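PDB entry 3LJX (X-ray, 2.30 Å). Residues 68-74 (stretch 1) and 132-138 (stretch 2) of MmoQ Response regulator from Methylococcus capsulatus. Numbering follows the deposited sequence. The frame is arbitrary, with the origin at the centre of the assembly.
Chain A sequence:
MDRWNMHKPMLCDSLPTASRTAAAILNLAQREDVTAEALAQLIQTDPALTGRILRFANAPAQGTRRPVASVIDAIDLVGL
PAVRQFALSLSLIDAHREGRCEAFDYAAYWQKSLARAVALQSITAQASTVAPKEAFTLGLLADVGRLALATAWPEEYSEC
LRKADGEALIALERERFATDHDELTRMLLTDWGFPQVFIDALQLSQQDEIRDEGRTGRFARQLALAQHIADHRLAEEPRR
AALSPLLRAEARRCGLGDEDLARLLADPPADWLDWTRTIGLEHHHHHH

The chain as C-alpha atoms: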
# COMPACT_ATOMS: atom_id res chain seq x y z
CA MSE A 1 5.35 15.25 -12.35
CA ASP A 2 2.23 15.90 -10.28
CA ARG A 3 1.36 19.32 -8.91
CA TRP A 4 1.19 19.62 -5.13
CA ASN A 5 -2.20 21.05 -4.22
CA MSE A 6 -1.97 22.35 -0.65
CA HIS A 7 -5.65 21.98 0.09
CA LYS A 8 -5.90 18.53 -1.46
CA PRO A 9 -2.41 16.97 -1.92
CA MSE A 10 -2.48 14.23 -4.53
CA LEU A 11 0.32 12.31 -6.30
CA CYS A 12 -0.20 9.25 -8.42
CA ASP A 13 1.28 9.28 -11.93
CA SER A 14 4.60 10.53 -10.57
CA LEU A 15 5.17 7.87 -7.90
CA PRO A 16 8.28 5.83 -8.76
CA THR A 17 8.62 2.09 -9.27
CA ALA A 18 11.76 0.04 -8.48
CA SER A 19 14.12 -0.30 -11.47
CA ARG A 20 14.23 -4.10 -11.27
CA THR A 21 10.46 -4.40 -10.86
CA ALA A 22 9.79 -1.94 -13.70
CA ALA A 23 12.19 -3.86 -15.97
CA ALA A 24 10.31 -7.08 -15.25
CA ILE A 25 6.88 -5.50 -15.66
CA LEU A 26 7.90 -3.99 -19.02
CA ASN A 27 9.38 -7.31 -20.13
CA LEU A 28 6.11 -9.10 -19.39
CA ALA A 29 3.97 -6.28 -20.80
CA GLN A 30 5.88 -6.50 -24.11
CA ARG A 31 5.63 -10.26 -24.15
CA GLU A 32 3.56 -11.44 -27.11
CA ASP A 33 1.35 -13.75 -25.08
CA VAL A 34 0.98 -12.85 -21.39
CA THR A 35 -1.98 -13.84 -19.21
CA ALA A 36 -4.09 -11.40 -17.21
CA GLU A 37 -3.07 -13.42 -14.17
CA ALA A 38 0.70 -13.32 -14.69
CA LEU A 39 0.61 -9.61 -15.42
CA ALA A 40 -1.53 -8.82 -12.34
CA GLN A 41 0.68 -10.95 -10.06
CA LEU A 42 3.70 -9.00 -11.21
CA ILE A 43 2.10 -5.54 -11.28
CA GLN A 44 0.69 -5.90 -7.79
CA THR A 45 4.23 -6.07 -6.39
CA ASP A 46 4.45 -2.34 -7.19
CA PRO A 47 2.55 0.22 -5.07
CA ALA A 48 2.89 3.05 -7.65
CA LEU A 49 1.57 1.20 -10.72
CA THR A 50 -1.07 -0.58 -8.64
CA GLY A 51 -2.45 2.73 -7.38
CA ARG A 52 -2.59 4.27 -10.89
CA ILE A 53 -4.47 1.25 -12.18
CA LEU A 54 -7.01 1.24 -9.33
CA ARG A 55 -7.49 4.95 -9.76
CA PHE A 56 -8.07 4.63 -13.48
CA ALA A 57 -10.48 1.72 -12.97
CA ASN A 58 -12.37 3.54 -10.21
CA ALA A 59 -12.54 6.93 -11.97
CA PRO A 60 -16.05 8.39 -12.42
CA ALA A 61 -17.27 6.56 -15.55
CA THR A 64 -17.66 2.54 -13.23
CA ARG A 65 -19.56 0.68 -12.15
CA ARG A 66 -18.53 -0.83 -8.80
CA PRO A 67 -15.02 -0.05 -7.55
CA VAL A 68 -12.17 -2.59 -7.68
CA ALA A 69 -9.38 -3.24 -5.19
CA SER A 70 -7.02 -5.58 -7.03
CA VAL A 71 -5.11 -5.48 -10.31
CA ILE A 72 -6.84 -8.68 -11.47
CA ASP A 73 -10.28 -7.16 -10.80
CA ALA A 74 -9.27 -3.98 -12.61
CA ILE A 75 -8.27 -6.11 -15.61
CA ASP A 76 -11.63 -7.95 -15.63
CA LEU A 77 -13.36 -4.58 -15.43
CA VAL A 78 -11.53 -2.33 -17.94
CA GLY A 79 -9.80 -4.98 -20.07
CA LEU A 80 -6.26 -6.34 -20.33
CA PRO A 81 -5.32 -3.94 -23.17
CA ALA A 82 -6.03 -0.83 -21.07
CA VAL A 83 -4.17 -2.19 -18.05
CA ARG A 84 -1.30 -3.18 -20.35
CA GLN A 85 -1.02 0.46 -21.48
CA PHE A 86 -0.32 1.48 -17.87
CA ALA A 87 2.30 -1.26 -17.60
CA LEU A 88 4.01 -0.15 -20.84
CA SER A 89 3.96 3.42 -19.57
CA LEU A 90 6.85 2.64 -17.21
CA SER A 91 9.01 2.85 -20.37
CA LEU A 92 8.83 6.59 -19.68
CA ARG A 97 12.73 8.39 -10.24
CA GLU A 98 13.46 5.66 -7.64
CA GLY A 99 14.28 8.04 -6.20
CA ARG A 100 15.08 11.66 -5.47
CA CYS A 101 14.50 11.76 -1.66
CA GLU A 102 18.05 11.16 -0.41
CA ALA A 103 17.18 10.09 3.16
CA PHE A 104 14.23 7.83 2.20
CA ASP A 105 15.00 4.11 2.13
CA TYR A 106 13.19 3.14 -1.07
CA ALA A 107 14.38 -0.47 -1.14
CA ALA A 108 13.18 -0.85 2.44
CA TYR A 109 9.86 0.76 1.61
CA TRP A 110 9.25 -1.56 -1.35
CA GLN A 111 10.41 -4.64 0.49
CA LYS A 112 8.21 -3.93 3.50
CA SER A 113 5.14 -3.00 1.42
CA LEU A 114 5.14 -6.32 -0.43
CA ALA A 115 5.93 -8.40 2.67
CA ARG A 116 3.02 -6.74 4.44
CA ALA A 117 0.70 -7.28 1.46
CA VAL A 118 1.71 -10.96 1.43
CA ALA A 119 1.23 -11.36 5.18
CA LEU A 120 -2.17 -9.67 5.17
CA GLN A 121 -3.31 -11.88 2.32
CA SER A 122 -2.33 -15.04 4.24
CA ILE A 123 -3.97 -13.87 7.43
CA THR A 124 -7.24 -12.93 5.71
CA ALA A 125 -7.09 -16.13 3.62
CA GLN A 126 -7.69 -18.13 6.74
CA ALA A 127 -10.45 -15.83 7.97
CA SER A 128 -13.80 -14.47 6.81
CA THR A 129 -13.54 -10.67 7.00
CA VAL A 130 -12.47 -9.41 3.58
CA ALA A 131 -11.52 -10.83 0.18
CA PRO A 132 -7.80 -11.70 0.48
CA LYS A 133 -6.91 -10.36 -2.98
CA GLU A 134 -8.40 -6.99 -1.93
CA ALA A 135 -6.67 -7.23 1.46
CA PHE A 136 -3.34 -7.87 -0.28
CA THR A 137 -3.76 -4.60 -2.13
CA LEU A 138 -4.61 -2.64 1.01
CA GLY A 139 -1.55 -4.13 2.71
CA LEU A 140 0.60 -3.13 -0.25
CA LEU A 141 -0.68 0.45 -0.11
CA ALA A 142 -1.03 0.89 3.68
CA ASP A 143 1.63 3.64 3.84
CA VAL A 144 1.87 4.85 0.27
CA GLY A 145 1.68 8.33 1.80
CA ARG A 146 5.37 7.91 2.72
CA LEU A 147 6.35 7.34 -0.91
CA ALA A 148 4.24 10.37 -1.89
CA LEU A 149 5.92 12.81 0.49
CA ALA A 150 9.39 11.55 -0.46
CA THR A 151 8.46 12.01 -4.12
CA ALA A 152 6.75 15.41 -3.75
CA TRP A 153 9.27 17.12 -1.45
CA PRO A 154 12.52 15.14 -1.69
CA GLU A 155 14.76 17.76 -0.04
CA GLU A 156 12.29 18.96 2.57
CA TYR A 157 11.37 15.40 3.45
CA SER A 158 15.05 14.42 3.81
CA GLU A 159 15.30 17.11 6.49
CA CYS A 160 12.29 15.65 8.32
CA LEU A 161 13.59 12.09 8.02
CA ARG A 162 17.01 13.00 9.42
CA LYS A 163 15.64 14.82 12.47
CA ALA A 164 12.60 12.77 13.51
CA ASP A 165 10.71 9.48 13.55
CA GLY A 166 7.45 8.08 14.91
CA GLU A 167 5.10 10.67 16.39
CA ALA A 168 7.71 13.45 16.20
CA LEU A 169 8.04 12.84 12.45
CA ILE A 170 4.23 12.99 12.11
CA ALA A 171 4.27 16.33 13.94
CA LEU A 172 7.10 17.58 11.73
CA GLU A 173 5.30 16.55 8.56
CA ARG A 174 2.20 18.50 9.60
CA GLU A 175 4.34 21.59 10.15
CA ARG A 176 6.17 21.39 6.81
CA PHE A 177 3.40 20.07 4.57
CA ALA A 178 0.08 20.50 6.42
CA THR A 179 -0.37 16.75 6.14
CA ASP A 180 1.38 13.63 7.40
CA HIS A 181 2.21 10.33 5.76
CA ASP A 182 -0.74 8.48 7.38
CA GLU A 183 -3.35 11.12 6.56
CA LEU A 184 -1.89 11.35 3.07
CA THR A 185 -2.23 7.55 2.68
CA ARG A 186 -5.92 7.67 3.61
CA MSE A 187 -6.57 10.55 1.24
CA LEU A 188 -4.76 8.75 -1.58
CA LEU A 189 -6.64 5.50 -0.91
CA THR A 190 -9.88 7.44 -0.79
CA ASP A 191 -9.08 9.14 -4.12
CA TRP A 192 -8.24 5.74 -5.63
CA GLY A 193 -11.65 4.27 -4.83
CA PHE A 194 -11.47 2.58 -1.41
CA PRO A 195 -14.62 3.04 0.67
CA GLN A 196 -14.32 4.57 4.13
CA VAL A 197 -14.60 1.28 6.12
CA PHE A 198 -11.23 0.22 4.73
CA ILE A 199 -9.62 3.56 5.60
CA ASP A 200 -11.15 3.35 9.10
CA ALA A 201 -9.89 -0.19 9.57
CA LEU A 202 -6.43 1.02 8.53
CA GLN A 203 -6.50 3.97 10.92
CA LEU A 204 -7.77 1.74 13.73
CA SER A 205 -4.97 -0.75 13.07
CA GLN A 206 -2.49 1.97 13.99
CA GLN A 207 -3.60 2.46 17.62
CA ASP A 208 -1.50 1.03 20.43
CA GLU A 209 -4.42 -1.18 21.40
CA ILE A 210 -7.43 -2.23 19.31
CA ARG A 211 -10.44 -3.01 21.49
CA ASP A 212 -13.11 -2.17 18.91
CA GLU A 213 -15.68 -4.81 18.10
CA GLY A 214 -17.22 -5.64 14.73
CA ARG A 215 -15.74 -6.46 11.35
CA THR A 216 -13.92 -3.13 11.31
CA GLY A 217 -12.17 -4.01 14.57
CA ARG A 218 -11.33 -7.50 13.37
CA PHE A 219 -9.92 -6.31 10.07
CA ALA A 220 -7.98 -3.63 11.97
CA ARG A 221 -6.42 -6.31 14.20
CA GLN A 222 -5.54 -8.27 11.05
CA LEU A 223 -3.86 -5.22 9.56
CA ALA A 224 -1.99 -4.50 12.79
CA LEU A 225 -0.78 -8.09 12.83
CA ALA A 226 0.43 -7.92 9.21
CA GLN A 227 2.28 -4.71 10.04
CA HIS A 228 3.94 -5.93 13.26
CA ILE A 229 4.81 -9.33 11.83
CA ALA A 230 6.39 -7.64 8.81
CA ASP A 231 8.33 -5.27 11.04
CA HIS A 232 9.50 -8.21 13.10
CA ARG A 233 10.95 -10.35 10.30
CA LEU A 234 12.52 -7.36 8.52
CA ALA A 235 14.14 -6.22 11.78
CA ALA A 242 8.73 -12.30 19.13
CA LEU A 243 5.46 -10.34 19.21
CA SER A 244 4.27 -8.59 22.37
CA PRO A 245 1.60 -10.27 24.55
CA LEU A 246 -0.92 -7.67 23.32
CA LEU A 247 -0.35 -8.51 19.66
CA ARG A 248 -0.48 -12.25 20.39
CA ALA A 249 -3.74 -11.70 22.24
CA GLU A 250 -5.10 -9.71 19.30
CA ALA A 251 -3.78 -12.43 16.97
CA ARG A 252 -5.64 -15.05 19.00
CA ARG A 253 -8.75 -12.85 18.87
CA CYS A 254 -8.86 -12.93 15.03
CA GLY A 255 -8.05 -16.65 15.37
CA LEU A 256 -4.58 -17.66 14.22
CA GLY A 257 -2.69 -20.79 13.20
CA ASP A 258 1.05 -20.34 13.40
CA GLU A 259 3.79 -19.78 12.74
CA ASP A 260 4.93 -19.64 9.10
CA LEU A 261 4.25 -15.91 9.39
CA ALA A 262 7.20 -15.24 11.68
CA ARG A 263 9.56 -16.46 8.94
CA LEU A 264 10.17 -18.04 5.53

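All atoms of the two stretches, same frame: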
# COMPACT_ATOMS: atom_id res chain seq x y z
N VAL A 68 -13.02 -1.40 -7.80
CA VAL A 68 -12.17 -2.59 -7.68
C VAL A 68 -11.03 -2.29 -6.72
O VAL A 68 -10.70 -1.13 -6.47
CB VAL A 68 -11.58 -3.05 -9.06
CG1 VAL A 68 -12.68 -3.48 -10.00
CG2 VAL A 68 -10.74 -1.96 -9.68
N ALA A 69 -10.42 -3.35 -6.20
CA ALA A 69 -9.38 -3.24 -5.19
C ALA A 69 -8.31 -4.31 -5.41
O ALA A 69 -7.65 -4.75 -4.47
CB ALA A 69 -9.99 -3.37 -3.79
N SER A 70 -8.15 -4.74 -6.66
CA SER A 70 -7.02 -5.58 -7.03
C SER A 70 -6.72 -5.42 -8.52
O SER A 70 -7.62 -5.14 -9.33
CB SER A 70 -7.33 -7.04 -6.73
OG SER A 70 -8.38 -7.48 -7.56
N VAL A 71 -5.46 -5.60 -8.90
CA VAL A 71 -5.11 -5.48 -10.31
C VAL A 71 -5.93 -6.46 -11.15
O VAL A 71 -6.42 -6.10 -12.22
CB VAL A 71 -3.62 -5.70 -10.54
CG1 VAL A 71 -3.25 -5.38 -11.99
CG2 VAL A 71 -2.82 -4.84 -9.57
N ILE A 72 -6.11 -7.69 -10.67
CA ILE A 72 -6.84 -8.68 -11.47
C ILE A 72 -8.31 -8.26 -11.66
O ILE A 72 -8.87 -8.44 -12.75
CB ILE A 72 -6.73 -10.09 -10.88
CG1 ILE A 72 -7.28 -11.12 -11.87
CG2 ILE A 72 -7.45 -10.17 -9.55
CD1 ILE A 72 -6.48 -11.23 -13.14
N ASP A 73 -8.92 -7.69 -10.63
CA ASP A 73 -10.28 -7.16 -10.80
C ASP A 73 -10.33 -5.95 -11.73
O ASP A 73 -11.29 -5.80 -12.49
CB ASP A 73 -10.91 -6.84 -9.45
CG ASP A 73 -11.16 -8.08 -8.62
OD1 ASP A 73 -11.57 -9.11 -9.21
OD2 ASP A 73 -10.94 -8.02 -7.38
N ALA A 74 -9.32 -5.10 -11.67
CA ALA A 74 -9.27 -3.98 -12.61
C ALA A 74 -9.22 -4.51 -14.05
O ALA A 74 -9.94 -4.01 -14.94
CB ALA A 74 -8.08 -3.07 -12.31
N PRO A 132 -9.27 -11.78 0.32
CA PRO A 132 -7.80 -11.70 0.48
C PRO A 132 -7.08 -10.96 -0.65
O PRO A 132 -6.11 -10.24 -0.39
CB PRO A 132 -7.36 -13.16 0.55
CG PRO A 132 -8.61 -13.88 1.14
CD PRO A 132 -9.80 -13.14 0.57
N LYS A 133 -7.54 -11.10 -1.89
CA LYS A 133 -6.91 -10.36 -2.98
C LYS A 133 -7.06 -8.84 -2.79
O LYS A 133 -6.16 -8.07 -3.17
CB LYS A 133 -7.45 -10.79 -4.35
CG LYS A 133 -8.91 -10.46 -4.59
CD LYS A 133 -9.34 -10.85 -6.03
CE LYS A 133 -10.84 -11.16 -6.08
NZ LYS A 133 -11.34 -11.44 -7.47
N GLU A 134 -8.18 -8.41 -2.21
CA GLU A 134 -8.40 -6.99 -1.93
C GLU A 134 -7.58 -6.58 -0.70
O GLU A 134 -7.06 -5.45 -0.64
CB GLU A 134 -9.90 -6.71 -1.73
CG GLU A 134 -10.74 -7.04 -2.98
CD GLU A 134 -12.24 -6.75 -2.79
OE1 GLU A 134 -12.71 -6.73 -1.63
OE2 GLU A 134 -12.94 -6.53 -3.80
N ALA A 135 -7.46 -7.49 0.26
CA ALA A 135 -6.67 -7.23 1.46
C ALA A 135 -5.19 -7.09 1.09
O ALA A 135 -4.49 -6.23 1.63
CB ALA A 135 -6.87 -8.36 2.50
N PHE A 136 -4.73 -7.94 0.17
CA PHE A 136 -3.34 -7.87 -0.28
C PHE A 136 -3.03 -6.44 -0.71
O PHE A 136 -2.04 -5.83 -0.29
CB PHE A 136 -3.12 -8.81 -1.46
CG PHE A 136 -1.77 -8.69 -2.08
CD1 PHE A 136 -1.46 -7.62 -2.92
CD2 PHE A 136 -0.79 -9.65 -1.83
CE1 PHE A 136 -0.21 -7.50 -3.50
CE2 PHE A 136 0.48 -9.53 -2.40
CZ PHE A 136 0.77 -8.46 -3.25
N THR A 137 -3.91 -5.92 -1.56
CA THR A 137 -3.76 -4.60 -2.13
C THR A 137 -3.73 -3.53 -1.05
O THR A 137 -2.89 -2.63 -1.09
CB THR A 137 -4.90 -4.32 -3.12
OG1 THR A 137 -4.93 -5.35 -4.11
CG2 THR A 137 -4.69 -2.98 -3.82
N LEU A 138 -4.64 -3.62 -0.08
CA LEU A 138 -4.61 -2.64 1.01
C LEU A 138 -3.30 -2.72 1.80
O LEU A 138 -2.74 -1.69 2.21
CB LEU A 138 -5.80 -2.81 1.93
CG LEU A 138 -5.85 -1.74 3.02
CD1 LEU A 138 -5.77 -0.34 2.42
CD2 LEU A 138 -7.11 -1.89 3.88
O HOH W 1 -11.90 -5.86 -6.21
O HOH W 2 -3.88 -6.08 -6.65

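Two carboxylates, Asp-73 and Glu-134, face each other across this contact, with Asp-73 OD2 4.4 Å from Glu-134 OE2. Water 1 bridges the two carboxylates. Water 1 donates to Asp-73 OD2 (2.6 Å) and to Glu-134 OE2 (2.7 Å), and accepts from Ala-69 N (2.9 Å).

The other oxygen of Asp-73 is paired with a positive charge. Lys-133 NZ lies 2.9 Å from Asp-73 OD1, in a hydrogen-bonded salt bridge. The lysine chain is extended beyond chi1, which is p. On its way it passes Ser-70, with Lys-133 CD 3.8 Å from Ser-70 OG.

Ser-70 is the N-cap of the helix that begins at Val-71. Ser-70 OG accepts from Asp-73 N (3.1 Å) and donates to Asp-73 OD2 (2.6 Å). The cap therefore also helps hold the carboxylate that meets stretch 2.

Ala-69 packs closely on the helix of stretch 2. Ala-69 CB is 3.8 Å from Glu-134 CG. Its carbonyl oxygen receives a nearly straight CA-H...O contact, Glu-134 CA to Ala-69 O at 3.5 Å. Thr-137 OG1 is 2.8 Å from Ala-69 O and 3.1 Å from Lys-133 O; its single proton could serve either acceptor. Water 2 donates to Thr-137 OG1 (2.8 Å) and accepts from Val-71 N (2.8 Å), adding a second water bridge.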